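Local coordinates for envelope glycoprotein (Thogoto virus, PDB 5XEA) that probably attaches the virus to a receptor on the host cell and later drives fusion of the virion with the host membrane, at residues A49-C54 against N67-H72; L122-A127 against Q435-T440; S323-D328 against S342-E347. All coordinates share one frame; numbering follows the deposited sequence.

Interaction 1 of 3, residues A49-C54 against N67-H72; sequences AWVAYC and NARLLH
Trp50 lies against Ala68, Arg69 and Leu70 across a β-hairpin of strands 40-56 and 65-72, whose segments run almost exactly antiparallel. Its CG is anti to the backbone N (chi1 174°), and the indole carries one face over the Arg69 backbone, with Arg69 N 3.6 Å above the ring plane near the rim. Leu70 comes in at the ring edge, its CD2 3.7 Å from Trp50 CE3, while Ala68 CB meets Trp50 CZ2 obliquely at 3.6 Å. Ala68 CB also touches Ala52 CB, a non-hydrogen-bonded pair whose CA atoms are only 3.8 Å apart. Trp50 NE1 donates to Arg125 O, and Tyr439 of the second subunit meets the indole edge-to-face, so this side of the hairpin is part of the trimer interface. On the other side, Val51 and Arg69 lie side by side, pointing the same way. Arg69 chi2 (-74°) turns CD toward the neighbouring strand, 3.6 Å from Val51 O; the guanidinium beyond has Val51 on one face and the Asn67 amide on the opposite one, Asn67 ND2 standing 3.2 Å above the centre. Leu71 CD1 packs against Val51 CG2. Beyond Tyr53, Cys54 is disulfide-bonded to Cys66, tying the hairpin strands covalently. Asn67 O accepts twice, from Tyr53 N at 3.0 Å and from Arg69 NH1 at 2.9 Å, the two donors reaching it from opposite faces of its plane.

Interaction 2 of 3, residues L122-A127 against Q435-T440; sequences LVRRDA and QTMMYT
The guanidinium of Arg124 has Thr440 N over one face and the Met437 carbonyl at its edge. NH1 gives Met437 O a short hydrogen bond of 2.6 Å that lies in the carbonyl plane and only 8° out of the guanidinium plane, though the hydrogen bond is bent, with an N-H...O angle of 137°. NH1 also reaches, weakly, Met438 O of the second subunit, whereas the buried NE has no polar partner in the model. Arg124 is extended from CG to NE, and Met437, folded at chi2 and chi3, crosses it at about a right angle: SD and CE both lie 3.8 Å from Arg124 CD. Leu122 CD1 adds a looser apolar contact to Met437 SD at 4.1 Å. At the backbone, a water accepts from Arg124 N at 2.9 Å and donates to Thr436 O at 2.8 Å. Farther along, Thr440 OG1 lies 3.2 Å from Asp126 OD1, the two side chains crossing at about a right angle, while Asn442 is the stronger polar partner of both. The contact is loop-to-helix packing: the loop between strands 115-117 and 133-156 receives the C-terminal part of helix 421-437 and the chain that follows. Trp50 of strand 40-56 touches Leu122, Arg124 and Met437, Leu122 also rests on Asp139 and Arg141 of strand 133-156, and Arg125 is salt-bridged to Asp97 of strand 95-99.

Interaction 3 of 3, residues S323-D328 against S342-E347; sequences SIAKID and SRFISE
At the C-terminal end of the long helix 282-327, Ala325 and Lys326 pack on Phe344 of the two-stranded antiparallel hairpin 341-344/350-354, an aliphatic and cation-pi contact. Lys326 crosses the Phe344 side chain at about a right angle and covers one ring face with both its root and its tip. CG makes a CH-pi contact 4.0 Å from the ring centroid. After an extended run the chain bends at chi4 (67°), bringing NZ back to 4.2 Å from the centroid over the same face. There NZ donates to Glu347 O at 2.9 Å, in the carbonyl plane and on a lone pair, and to Ser322 O of its own helix. A water joins NZ to Glu347 OE1, which also forms a salt bridge with Arg334 of the third subunit. Ala325 CB approaches the ring obliquely, 3.5 Å from Phe344 CE2. Away from this contact, Ile324 and Ile327 meet their counterparts in neighbouring subunits, consistent with the central helical bundle of the trimer. A second water, in the ring plane at the edge of Phe344, donates to Ala325 O at 2.6 Å and bonds Ser342 OG at 2.6 Å; a third links Ser342 OG to Asp328 O.

Overall arrangement
Interactions 1 and 2 form one continuous patch, with centres about 11 Å apart. Trp50 joins them: its NE1 bonds Arg125 O at 2.8 Å, and its CZ3 lies 3.6 Å from Met437 CE. Ala52 CB adds packing on Asp126 CB. Interaction 3 sits toward the other end of the elongated chain, its centre about 108 Å from that of interaction 1 and about 104 Å from that of interaction 2. In sequence, however, interaction 3 falls between the two segments of interaction 2, so the chain runs out to the distant helix end and returns. All three contacts touch neighbouring subunits, which places trimer interfaces at both ends of the molecule.

Interaction 1 of 3, residues A49-C54 against N67-H72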
ATOM      1  N   ALA B  49     -18.955  22.642 -27.375  1.00 34.95           N
ATOM      2  CA  ALA B  49     -18.910  23.057 -28.770  1.00 33.16           C
ATOM      3  C   ALA B  49     -17.656  23.891 -29.022  1.00 32.33           C
ATOM      4  O   ALA B  49     -17.242  24.673 -28.163  1.00 32.78           O
ATOM      5  CB  ALA B  49     -20.165  23.862 -29.145  1.00 30.57           C
ATOM      6  N   TRP B  50     -17.028  23.680 -30.173  1.00 32.11           N
ATOM      7  CA  TRP B  50     -16.063  24.622 -30.745  1.00 33.99           C
ATOM      8  C   TRP B  50     -16.812  25.498 -31.735  1.00 34.07           C
ATOM      9  O   TRP B  50     -17.405  24.982 -32.684  1.00 33.15           O
ATOM     10  CB  TRP B  50     -14.907  23.913 -31.457  1.00 29.89           C
ATOM     11  CG  TRP B  50     -13.953  24.825 -32.194  1.00 33.43           C
ATOM     12  CD1 TRP B  50     -13.857  24.988 -33.552  1.00 34.37           C
ATOM     13  CD2 TRP B  50     -12.970  25.705 -31.619  1.00 37.07           C
ATOM     14  NE1 TRP B  50     -12.877  25.910 -33.852  1.00 39.02           N
ATOM     15  CE2 TRP B  50     -12.319  26.363 -32.685  1.00 33.70           C
ATOM     16  CE3 TRP B  50     -12.578  25.996 -30.308  1.00 36.11           C
ATOM     17  CZ2 TRP B  50     -11.285  27.291 -32.483  1.00 36.69           C
ATOM     18  CZ3 TRP B  50     -11.557  26.930 -30.104  1.00 34.49           C
ATOM     19  CH2 TRP B  50     -10.921  27.567 -31.196  1.00 34.77           C
ATOM     20  N   VAL B  51     -16.799  26.809 -31.503  1.00 39.56           N
ATOM     21  CA  VAL B  51     -17.478  27.768 -32.371  1.00 35.44           C
ATOM     22  C   VAL B  51     -16.462  28.814 -32.824  1.00 33.31           C
ATOM     23  O   VAL B  51     -15.922  29.556 -31.992  1.00 35.74           O
ATOM     24  CB  VAL B  51     -18.675  28.436 -31.667  1.00 34.95           C
ATOM     25  CG1 VAL B  51     -19.385  29.405 -32.609  1.00 36.97           C
ATOM     26  CG2 VAL B  51     -19.658  27.369 -31.154  1.00 44.40           C
ATOM     27  N   ALA B  52     -16.195  28.866 -34.129  1.00 32.61           N
ATOM     28  CA  ALA B  52     -15.299  29.861 -34.728  1.00 33.07           C
ATOM     29  C   ALA B  52     -16.076  30.690 -35.750  1.00 36.28           C
ATOM     30  O   ALA B  52     -16.420  30.198 -36.831  1.00 38.32           O
ATOM     31  CB  ALA B  52     -14.080  29.202 -35.381  1.00 35.32           C
ATOM     32  N   TYR B  53     -16.321  31.946 -35.416  1.00 39.56           N
ATOM     33  CA  TYR B  53     -16.996  32.900 -36.291  1.00 34.57           C
ATOM     34  C   TYR B  53     -15.967  33.932 -36.749  1.00 39.76           C
ATOM     35  O   TYR B  53     -15.461  34.715 -35.942  1.00 38.68           O
ATOM     36  CB  TYR B  53     -18.149  33.555 -35.542  1.00 38.69           C
ATOM     37  CG  TYR B  53     -18.975  34.531 -36.354  1.00 37.84           C
ATOM     38  CD1 TYR B  53     -19.791  34.088 -37.388  1.00 39.99           C
ATOM     39  CD2 TYR B  53     -18.960  35.897 -36.069  1.00 39.11           C
ATOM     40  CE1 TYR B  53     -20.572  34.983 -38.126  1.00 43.08           C
ATOM     41  CE2 TYR B  53     -19.738  36.801 -36.806  1.00 39.81           C
ATOM     42  CZ  TYR B  53     -20.544  36.332 -37.825  1.00 41.22           C
ATOM     43  OH  TYR B  53     -21.319  37.208 -38.554  1.00 42.87           O
ATOM     44  N   CYS B  54     -15.656  33.940 -38.033  1.00 32.45           N
ATOM     45  CA  CYS B  54     -14.566  34.756 -38.541  1.00 35.88           C
ATOM     46  C   CYS B  54     -15.101  35.723 -39.582  1.00 38.12           C
ATOM     47  O   CYS B  54     -16.164  35.499 -40.158  1.00 36.13           O
ATOM     48  CB  CYS B  54     -13.482  33.873 -39.151  1.00 33.04           C
ATOM     49  SG  CYS B  54     -12.861  32.621 -37.987  1.00 47.02           S
ATOM     50  N   ASN B  67     -13.594  35.144 -33.757  1.00 41.68           N
ATOM     51  CA  ASN B  67     -14.073  34.868 -32.405  1.00 39.45           C
ATOM     52  C   ASN B  67     -14.249  33.354 -32.337  1.00 36.62           C
ATOM     53  O   ASN B  67     -15.300  32.823 -32.702  1.00 36.79           O
ATOM     54  CB  ASN B  67     -15.361  35.591 -32.104  1.00 41.04           C
ATOM     55  CG  ASN B  67     -15.871  35.301 -30.719  1.00 45.50           C
ATOM     56  OD1 ASN B  67     -15.107  34.925 -29.831  1.00 48.34           O
ATOM     57  ND2 ASN B  67     -17.172  35.459 -30.526  1.00 51.29           N
ATOM     58  N   ALA B  68     -13.197  32.665 -31.889  1.00 33.92           N
ATOM     59  CA  ALA B  68     -13.096  31.208 -31.921  1.00 37.43           C
ATOM     60  C   ALA B  68     -12.855  30.725 -30.503  1.00 38.44           C
ATOM     61  O   ALA B  68     -11.870  31.131 -29.875  1.00 39.57           O
ATOM     62  CB  ALA B  68     -11.947  30.761 -32.842  1.00 32.59           C
ATOM     63  N   ARG B  69     -13.741  29.868 -29.996  1.00 37.24           N
ATOM     64  CA  ARG B  69     -13.682  29.514 -28.586  1.00 37.68           C
ATOM     65  C   ARG B  69     -14.497  28.257 -28.350  1.00 35.28           C
ATOM     66  O   ARG B  69     -15.336  27.872 -29.171  1.00 31.79           O
ATOM     67  CB  ARG B  69     -14.200  30.651 -27.691  1.00 37.48           C
ATOM     68  CG  ARG B  69     -15.703  30.894 -27.749  1.00 32.89           C
ATOM     69  CD  ARG B  69     -16.134  31.585 -29.035  1.00 38.08           C
ATOM     70  NE  ARG B  69     -17.530  32.002 -29.004  1.00 40.85           N
ATOM     71  CZ  ARG B  69     -18.256  32.346 -30.071  1.00 40.74           C
ATOM     72  NH1 ARG B  69     -17.740  32.319 -31.305  1.00 35.25           N
ATOM     73  NH2 ARG B  69     -19.518  32.720 -29.896  1.00 41.12           N
ATOM     74  N   LEU B  70     -14.232  27.621 -27.208  1.00 35.17           N
ATOM     75  CA  LEU B  70     -15.018  26.492 -26.741  1.00 34.46           C
ATOM     76  C   LEU B  70     -16.168  27.007 -25.896  1.00 40.45           C
ATOM     77  O   LEU B  70     -15.995  27.924 -25.090  1.00 43.92           O
ATOM     78  CB  LEU B  70     -14.159  25.535 -25.903  1.00 30.88           C
ATOM     79  CG  LEU B  70     -13.015  24.831 -26.621  1.00 37.88           C
ATOM     80  CD1 LEU B  70     -12.014  24.254 -25.591  1.00 36.14           C
ATOM     81  CD2 LEU B  70     -13.568  23.744 -27.584  1.00 29.15           C
ATOM     82  N   LEU B  71     -17.334  26.388 -26.056  1.00 35.48           N
ATOM     83  CA  LEU B  71     -18.516  26.731 -25.273  1.00 41.06           C
ATOM     84  C   LEU B  71     -19.048  25.464 -24.625  1.00 33.95           C
ATOM     85  O   LEU B  71     -19.349  24.492 -25.324  1.00 42.55           O
ATOM     86  CB  LEU B  71     -19.585  27.378 -26.167  1.00 33.65           C
ATOM     87  CG  LEU B  71     -19.163  28.679 -26.826  1.00 41.57           C
ATOM     88  CD1 LEU B  71     -20.241  29.148 -27.791  1.00 37.00           C
ATOM     89  CD2 LEU B  71     -18.881  29.740 -25.769  1.00 45.44           C
ATOM     90  N   HIS B  72     -19.160  25.460 -23.303  1.00 40.32           N
ATOM     91  CA  HIS B  72     -19.590  24.260 -22.586  1.00 40.22           C
ATOM     92  C   HIS B  72     -21.110  24.168 -22.523  1.00 39.22           C
ATOM     93  O   HIS B  72     -21.778  25.161 -22.232  1.00 37.96           O
ATOM     94  CB  HIS B  72     -19.011  24.255 -21.183  1.00 33.59           C
ATOM     95  CG  HIS B  72     -17.520  24.268 -21.169  1.00 41.36           C
ATOM     96  ND1 HIS B  72     -16.768  23.409 -21.943  1.00 33.29           N
ATOM     97  CD2 HIS B  72     -16.639  25.049 -20.497  1.00 45.82           C
ATOM     98  CE1 HIS B  72     -15.485  23.651 -21.738  1.00 46.81           C
ATOM     99  NE2 HIS B  72     -15.380  24.637 -20.861  1.00 53.60           N
TER

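Interaction 2 of 3, residues L122-A127 against Q435-T440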
ATOM      1  N   LEU B 122     -14.611  16.525 -31.312  1.00 38.05           N
ATOM      2  CA  LEU B 122     -14.705  17.684 -32.187  1.00 42.14           C
ATOM      3  C   LEU B 122     -13.418  17.831 -32.984  1.00 37.75           C
ATOM      4  O   LEU B 122     -12.391  17.258 -32.643  1.00 34.11           O
ATOM      5  CB  LEU B 122     -14.990  18.959 -31.384  1.00 39.09           C
ATOM      6  CG  LEU B 122     -14.030  19.483 -30.309  1.00 34.09           C
ATOM      7  CD1 LEU B 122     -12.812  20.216 -30.855  1.00 35.75           C
ATOM      8  CD2 LEU B 122     -14.825  20.405 -29.373  1.00 35.56           C
ATOM      9  N   VAL B 123     -13.502  18.581 -34.077  1.00 32.49           N
ATOM     10  CA  VAL B 123     -12.358  18.998 -34.878  1.00 36.84           C
ATOM     11  C   VAL B 123     -12.201  20.491 -34.652  1.00 36.93           C
ATOM     12  O   VAL B 123     -13.191  21.226 -34.673  1.00 37.82           O
ATOM     13  CB  VAL B 123     -12.565  18.701 -36.376  1.00 45.09           C
ATOM     14  CG1 VAL B 123     -11.328  19.102 -37.181  1.00 41.42           C
ATOM     15  CG2 VAL B 123     -12.870  17.231 -36.601  1.00 45.32           C
ATOM     16  N   ARG B 124     -10.979  20.942 -34.400  1.00 34.84           N
ATOM     17  CA  ARG B 124     -10.739  22.362 -34.174  1.00 36.27           C
ATOM     18  C   ARG B 124     -10.419  23.019 -35.511  1.00 37.47           C
ATOM     19  O   ARG B 124      -9.378  22.740 -36.101  1.00 37.99           O
ATOM     20  CB  ARG B 124      -9.604  22.588 -33.188  1.00 35.35           C
ATOM     21  CG  ARG B 124      -9.218  24.070 -33.128  1.00 39.94           C
ATOM     22  CD  ARG B 124      -8.032  24.272 -32.227  1.00 38.76           C
ATOM     23  NE  ARG B 124      -7.646  25.667 -32.174  1.00 39.52           N
ATOM     24  CZ  ARG B 124      -6.639  26.123 -31.443  1.00 48.48           C
ATOM     25  NH1 ARG B 124      -5.932  25.283 -30.694  1.00 51.13           N
ATOM     26  NH2 ARG B 124      -6.340  27.411 -31.458  1.00 49.56           N
ATOM     27  N   ARG B 125     -11.306  23.886 -35.989  1.00 35.84           N
ATOM     28  CA  ARG B 125     -11.111  24.544 -37.282  1.00 39.65           C
ATOM     29  C   ARG B 125     -11.550  26.000 -37.177  1.00 40.17           C
ATOM     30  O   ARG B 125     -12.603  26.289 -36.597  1.00 36.28           O
ATOM     31  CB  ARG B 125     -11.902  23.821 -38.386  1.00 37.38           C
ATOM     32  CG  ARG B 125     -11.657  24.335 -39.801  1.00 56.60           C
ATOM     33  CD  ARG B 125     -12.227  23.369 -40.848  1.00 56.83           C
ATOM     34  NE  ARG B 125     -12.094  23.900 -42.206  1.00 56.25           N
ATOM     35  CZ  ARG B 125     -11.071  23.644 -43.016  1.00 54.47           C
ATOM     36  NH1 ARG B 125     -10.081  22.855 -42.610  1.00 55.25           N
ATOM     37  NH2 ARG B 125     -11.035  24.168 -44.234  1.00 51.42           N
ATOM     38  N   ASP B 126     -10.745  26.918 -37.713  1.00 40.20           N
ATOM     39  CA  ASP B 126     -11.137  28.333 -37.749  1.00 43.27           C
ATOM     40  C   ASP B 126     -10.791  28.970 -39.097  1.00 43.39           C
ATOM     41  O   ASP B 126     -10.245  30.073 -39.176  1.00 41.42           O
ATOM     42  CB  ASP B 126     -10.523  29.118 -36.590  1.00 45.32           C
ATOM     43  CG  ASP B 126      -9.006  29.060 -36.562  1.00 56.56           C
ATOM     44  OD1 ASP B 126      -8.386  28.582 -37.541  1.00 60.78           O
ATOM     45  OD2 ASP B 126      -8.437  29.516 -35.542  1.00 66.92           O
ATOM     46  N   ALA B 127     -11.153  28.284 -40.175  1.00 45.60           N
ATOM     47  CA  ALA B 127     -10.893  28.793 -41.517  1.00 43.01           C
ATOM     48  C   ALA B 127     -11.620  30.115 -41.761  1.00 35.76           C
ATOM     49  O   ALA B 127     -12.686  30.385 -41.190  1.00 37.81           O
ATOM     50  CB  ALA B 127     -11.310  27.758 -42.559  1.00 40.59           C
ATOM     51  N   GLN B 435      -5.397  16.842 -26.854  1.00 31.14           N
ATOM     52  CA  GLN B 435      -4.871  16.286 -28.095  1.00 31.80           C
ATOM     53  C   GLN B 435      -5.575  16.885 -29.312  1.00 32.28           C
ATOM     54  O   GLN B 435      -4.921  17.251 -30.294  1.00 33.09           O
ATOM     55  CB  GLN B 435      -4.987  14.762 -28.086  1.00 35.24           C
ATOM     56  CG  GLN B 435      -4.029  14.030 -27.057  1.00 35.37           C
ATOM     57  CD  GLN B 435      -2.547  14.398 -27.295  1.00 45.24           C
ATOM     58  OE1 GLN B 435      -2.001  14.173 -28.390  1.00 37.40           O
ATOM     59  NE2 GLN B 435      -1.911  14.994 -26.291  1.00 36.59           N
ATOM     60  N   THR B 436      -6.906  17.021 -29.255  1.00 33.25           N
ATOM     61  CA  THR B 436      -7.646  17.507 -30.411  1.00 35.81           C
ATOM     62  C   THR B 436      -7.408  18.991 -30.652  1.00 32.35           C
ATOM     63  O   THR B 436      -7.417  19.447 -31.804  1.00 35.09           O
ATOM     64  CB  THR B 436      -9.140  17.276 -30.240  1.00 38.42           C
ATOM     65  OG1 THR B 436      -9.374  16.010 -29.612  1.00 63.63           O
ATOM     66  CG2 THR B 436      -9.747  17.249 -31.606  1.00 41.14           C
ATOM     67  N   MET B 437      -7.255  19.765 -29.577  1.00 34.64           N
ATOM     68  CA  MET B 437      -7.068  21.202 -29.663  1.00 34.53           C
ATOM     69  C   MET B 437      -5.629  21.594 -29.972  1.00 38.86           C
ATOM     70  O   MET B 437      -5.363  22.780 -30.182  1.00 38.61           O
ATOM     71  CB  MET B 437      -7.526  21.851 -28.357  1.00 30.57           C
ATOM     72  CG  MET B 437      -9.046  21.728 -28.119  1.00 31.11           C
ATOM     73  SD  MET B 437      -9.960  22.780 -29.294  1.00 36.92           S
ATOM     74  CE  MET B 437      -9.495  24.399 -28.685  1.00 32.33           C
ATOM     75  N   MET B 438      -4.713  20.624 -30.032  1.00 34.10           N
ATOM     76  CA  MET B 438      -3.284  20.931 -30.077  1.00 35.46           C
ATOM     77  C   MET B 438      -2.922  21.838 -31.263  1.00 38.15           C
ATOM     78  O   MET B 438      -2.067  22.723 -31.140  1.00 42.59           O
ATOM     79  CB  MET B 438      -2.488  19.641 -30.147  1.00 33.61           C
ATOM     80  CG  MET B 438      -1.026  19.869 -29.971  1.00 39.87           C
ATOM     81  SD  MET B 438      -0.197  18.290 -29.858  1.00 48.67           S
ATOM     82  CE  MET B 438      -0.639  17.815 -28.173  1.00 33.17           C
ATOM     83  N   TYR B 439      -3.556  21.640 -32.412  1.00 37.65           N
ATOM     84  CA  TYR B 439      -3.401  22.600 -33.506  1.00 40.56           C
ATOM     85  C   TYR B 439      -4.692  22.650 -34.312  1.00 47.25           C
ATOM     86  O   TYR B 439      -5.503  21.717 -34.292  1.00 39.98           O
ATOM     87  CB  TYR B 439      -2.195  22.265 -34.411  1.00 44.38           C
ATOM     88  CG  TYR B 439      -2.187  20.834 -34.917  1.00 47.39           C
ATOM     89  CD1 TYR B 439      -2.766  20.513 -36.135  1.00 41.17           C
ATOM     90  CD2 TYR B 439      -1.612  19.807 -34.173  1.00 43.94           C
ATOM     91  CE1 TYR B 439      -2.784  19.219 -36.608  1.00 45.33           C
ATOM     92  CE2 TYR B 439      -1.620  18.477 -34.642  1.00 45.41           C
ATOM     93  CZ  TYR B 439      -2.202  18.200 -35.862  1.00 49.92           C
ATOM     94  OH  TYR B 439      -2.238  16.918 -36.366  1.00 47.36           O
ATOM     95  N   THR B 440      -4.885  23.767 -35.008  1.00 40.93           N
ATOM     96  CA  THR B 440      -6.052  23.928 -35.852  1.00 43.25           C
ATOM     97  C   THR B 440      -5.879  23.135 -37.149  1.00 45.65           C
ATOM     98  O   THR B 440      -4.774  22.990 -37.683  1.00 43.98           O
ATOM     99  CB  THR B 440      -6.285  25.414 -36.135  1.00 52.90           C
ATOM    100  OG1 THR B 440      -7.592  25.592 -36.689  1.00 68.17           O
ATOM    101  CG2 THR B 440      -5.241  25.950 -37.131  1.00 50.77           C
TER
HETATM  102  O   HOH W   1      -8.967  18.934 -34.019  1.00 40.05           O

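Interaction 3 of 3, residues S323-D328 against S342-E347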
ATOM      1  N   SER B 323       9.989 -40.419  41.761  1.00 43.29           N
ATOM      2  CA  SER B 323       9.914 -40.534  43.203  1.00 47.78           C
ATOM      3  C   SER B 323       8.597 -41.169  43.645  1.00 44.41           C
ATOM      4  O   SER B 323       8.588 -42.003  44.556  1.00 49.63           O
ATOM      5  CB  SER B 323      10.134 -39.158  43.827  1.00 44.36           C
ATOM      6  OG  SER B 323       9.534 -39.079  45.093  1.00 58.35           O
ATOM      7  N   ILE B 324       7.480 -40.833  42.997  1.00 41.12           N
ATOM      8  CA  ILE B 324       6.203 -41.431  43.389  1.00 48.63           C
ATOM      9  C   ILE B 324       6.121 -42.874  42.923  1.00 41.26           C
ATOM     10  O   ILE B 324       5.557 -43.728  43.612  1.00 43.95           O
ATOM     11  CB  ILE B 324       5.013 -40.627  42.836  1.00 60.31           C
ATOM     12  CG1 ILE B 324       5.184 -39.151  43.120  1.00 65.37           C
ATOM     13  CG2 ILE B 324       3.693 -41.139  43.450  1.00 56.88           C
ATOM     14  CD1 ILE B 324       4.332 -38.329  42.242  1.00 67.32           C
ATOM     15  N   ALA B 325       6.641 -43.158  41.724  1.00 37.86           N
ATOM     16  CA  ALA B 325       6.520 -44.483  41.130  1.00 42.18           C
ATOM     17  C   ALA B 325       7.278 -45.554  41.916  1.00 47.42           C
ATOM     18  O   ALA B 325       6.917 -46.733  41.832  1.00 51.15           O
ATOM     19  CB  ALA B 325       7.008 -44.463  39.667  1.00 33.68           C
ATOM     20  N   LYS B 326       8.319 -45.183  42.667  1.00 48.82           N
ATOM     21  CA  LYS B 326       8.978 -46.165  43.522  1.00 51.81           C
ATOM     22  C   LYS B 326       8.033 -46.660  44.608  1.00 50.14           C
ATOM     23  O   LYS B 326       8.089 -47.832  44.997  1.00 58.86           O
ATOM     24  CB  LYS B 326      10.244 -45.570  44.140  1.00 51.35           C
ATOM     25  CG  LYS B 326      11.359 -45.350  43.151  1.00 51.14           C
ATOM     26  CD  LYS B 326      12.553 -44.695  43.803  1.00 57.85           C
ATOM     27  CE  LYS B 326      13.639 -44.382  42.783  1.00 58.54           C
ATOM     28  NZ  LYS B 326      13.201 -43.319  41.828  1.00 64.55           N
ATOM     29  N   ILE B 327       7.143 -45.787  45.082  1.00 48.20           N
ATOM     30  CA  ILE B 327       6.124 -46.167  46.053  1.00 51.01           C
ATOM     31  C   ILE B 327       4.945 -46.846  45.362  1.00 52.80           C
ATOM     32  O   ILE B 327       4.530 -47.943  45.753  1.00 53.91           O
ATOM     33  CB  ILE B 327       5.673 -44.924  46.842  1.00 53.12           C
ATOM     34  CG1 ILE B 327       6.872 -44.227  47.495  1.00 55.50           C
ATOM     35  CG2 ILE B 327       4.620 -45.302  47.874  1.00 52.69           C
ATOM     36  CD1 ILE B 327       6.541 -42.887  48.127  1.00 55.02           C
ATOM     37  N   ASP B 328       4.387 -46.207  44.320  1.00 51.11           N
ATOM     38  CA  ASP B 328       3.203 -46.709  43.612  1.00 43.59           C
ATOM     39  C   ASP B 328       3.634 -47.368  42.306  1.00 47.12           C
ATOM     40  O   ASP B 328       3.743 -46.703  41.270  1.00 44.67           O
ATOM     41  CB  ASP B 328       2.212 -45.586  43.330  1.00 46.21           C
ATOM     42  CG  ASP B 328       0.950 -46.079  42.624  1.00 53.09           C
ATOM     43  OD1 ASP B 328       0.893 -47.268  42.221  1.00 47.77           O
ATOM     44  OD2 ASP B 328       0.007 -45.273  42.466  1.00 62.68           O
ATOM     45  N   SER B 342       5.898 -51.472  37.787  1.00 48.11           N
ATOM     46  CA  SER B 342       7.298 -51.116  37.606  1.00 38.75           C
ATOM     47  C   SER B 342       8.148 -51.551  38.802  1.00 42.57           C
ATOM     48  O   SER B 342       7.649 -51.802  39.893  1.00 42.34           O
ATOM     49  CB  SER B 342       7.456 -49.614  37.407  1.00 44.22           C
ATOM     50  OG  SER B 342       6.975 -48.910  38.535  1.00 42.13           O
ATOM     51  N   ARG B 343       9.454 -51.618  38.576  1.00 43.18           N
ATOM     52  CA  ARG B 343      10.411 -51.932  39.633  1.00 42.97           C
ATOM     53  C   ARG B 343      11.664 -51.133  39.331  1.00 40.06           C
ATOM     54  O   ARG B 343      12.344 -51.397  38.335  1.00 48.68           O
ATOM     55  CB  ARG B 343      10.724 -53.428  39.702  1.00 39.33           C
ATOM     56  CG  ARG B 343      11.785 -53.774  40.740  1.00 39.40           C
ATOM     57  CD  ARG B 343      12.137 -55.264  40.710  1.00 52.84           C
ATOM     58  NE  ARG B 343      10.957 -56.108  40.832  1.00 50.58           N
ATOM     59  CZ  ARG B 343      10.473 -56.574  41.978  1.00 51.80           C
ATOM     60  NH1 ARG B 343      11.076 -56.281  43.122  1.00 47.72           N
ATOM     61  NH2 ARG B 343       9.386 -57.332  41.977  1.00 47.87           N
ATOM     62  N   PHE B 344      11.966 -50.155  40.168  1.00 45.04           N
ATOM     63  CA  PHE B 344      13.141 -49.341  39.911  1.00 48.49           C
ATOM     64  C   PHE B 344      14.395 -50.101  40.298  1.00 52.02           C
ATOM     65  O   PHE B 344      14.447 -50.749  41.349  1.00 49.60           O
ATOM     66  CB  PHE B 344      13.046 -48.013  40.650  1.00 48.86           C
ATOM     67  CG  PHE B 344      12.222 -47.013  39.921  1.00 48.85           C
ATOM     68  CD1 PHE B 344      12.823 -46.033  39.143  1.00 50.81           C
ATOM     69  CD2 PHE B 344      10.841 -47.104  39.946  1.00 43.75           C
ATOM     70  CE1 PHE B 344      12.058 -45.130  38.447  1.00 47.43           C
ATOM     71  CE2 PHE B 344      10.070 -46.198  39.243  1.00 48.47           C
ATOM     72  CZ  PHE B 344      10.683 -45.209  38.491  1.00 43.04           C
ATOM     73  N   ILE B 345      15.384 -50.063  39.413  1.00 45.81           N
ATOM     74  CA  ILE B 345      16.688 -50.646  39.692  1.00 48.29           C
ATOM     75  C   ILE B 345      17.747 -49.586  39.914  1.00 54.43           C
ATOM     76  O   ILE B 345      18.869 -49.926  40.326  1.00 58.61           O
ATOM     77  CB  ILE B 345      17.123 -51.615  38.575  1.00 51.61           C
ATOM     78  CG1 ILE B 345      17.381 -50.846  37.285  1.00 59.86           C
ATOM     79  CG2 ILE B 345      16.061 -52.698  38.381  1.00 54.03           C
ATOM     80  CD1 ILE B 345      17.847 -51.709  36.157  1.00 62.98           C
ATOM     81  N   SER B 346      17.430 -48.323  39.656  1.00 57.29           N
ATOM     82  CA  SER B 346      18.260 -47.189  40.038  1.00 62.97           C
ATOM     83  C   SER B 346      17.336 -45.992  40.252  1.00 57.20           C
ATOM     84  O   SER B 346      16.115 -46.151  40.376  1.00 49.07           O
ATOM     85  CB  SER B 346      19.340 -46.931  38.978  1.00 55.57           C
ATOM     86  OG  SER B 346      18.756 -46.371  37.824  1.00 58.46           O
ATOM     87  N   GLU B 347      17.917 -44.789  40.298  1.00 58.06           N
ATOM     88  CA  GLU B 347      17.110 -43.583  40.471  1.00 56.32           C
ATOM     89  C   GLU B 347      16.125 -43.424  39.330  1.00 50.60           C
ATOM     90  O   GLU B 347      14.922 -43.239  39.551  1.00 48.85           O
ATOM     91  CB  GLU B 347      18.012 -42.354  40.568  1.00 66.31           C
ATOM     92  CG  GLU B 347      18.484 -42.081  41.973  1.00 87.36           C
ATOM     93  CD  GLU B 347      17.322 -41.869  42.924  1.00105.56           C
ATOM     94  OE1 GLU B 347      16.693 -40.789  42.863  1.00110.25           O
ATOM     95  OE2 GLU B 347      17.020 -42.790  43.715  1.00116.03           O
TER
HETATM   96  O   HOH W   2       8.050 -48.874  40.933  1.00 45.39           O
HETATM   97  O   HOH W   3      13.571 -40.978  42.825  1.00 61.03           O
HETATM   98  O   HOH W   4       4.807 -46.972  38.647  1.00 42.84           O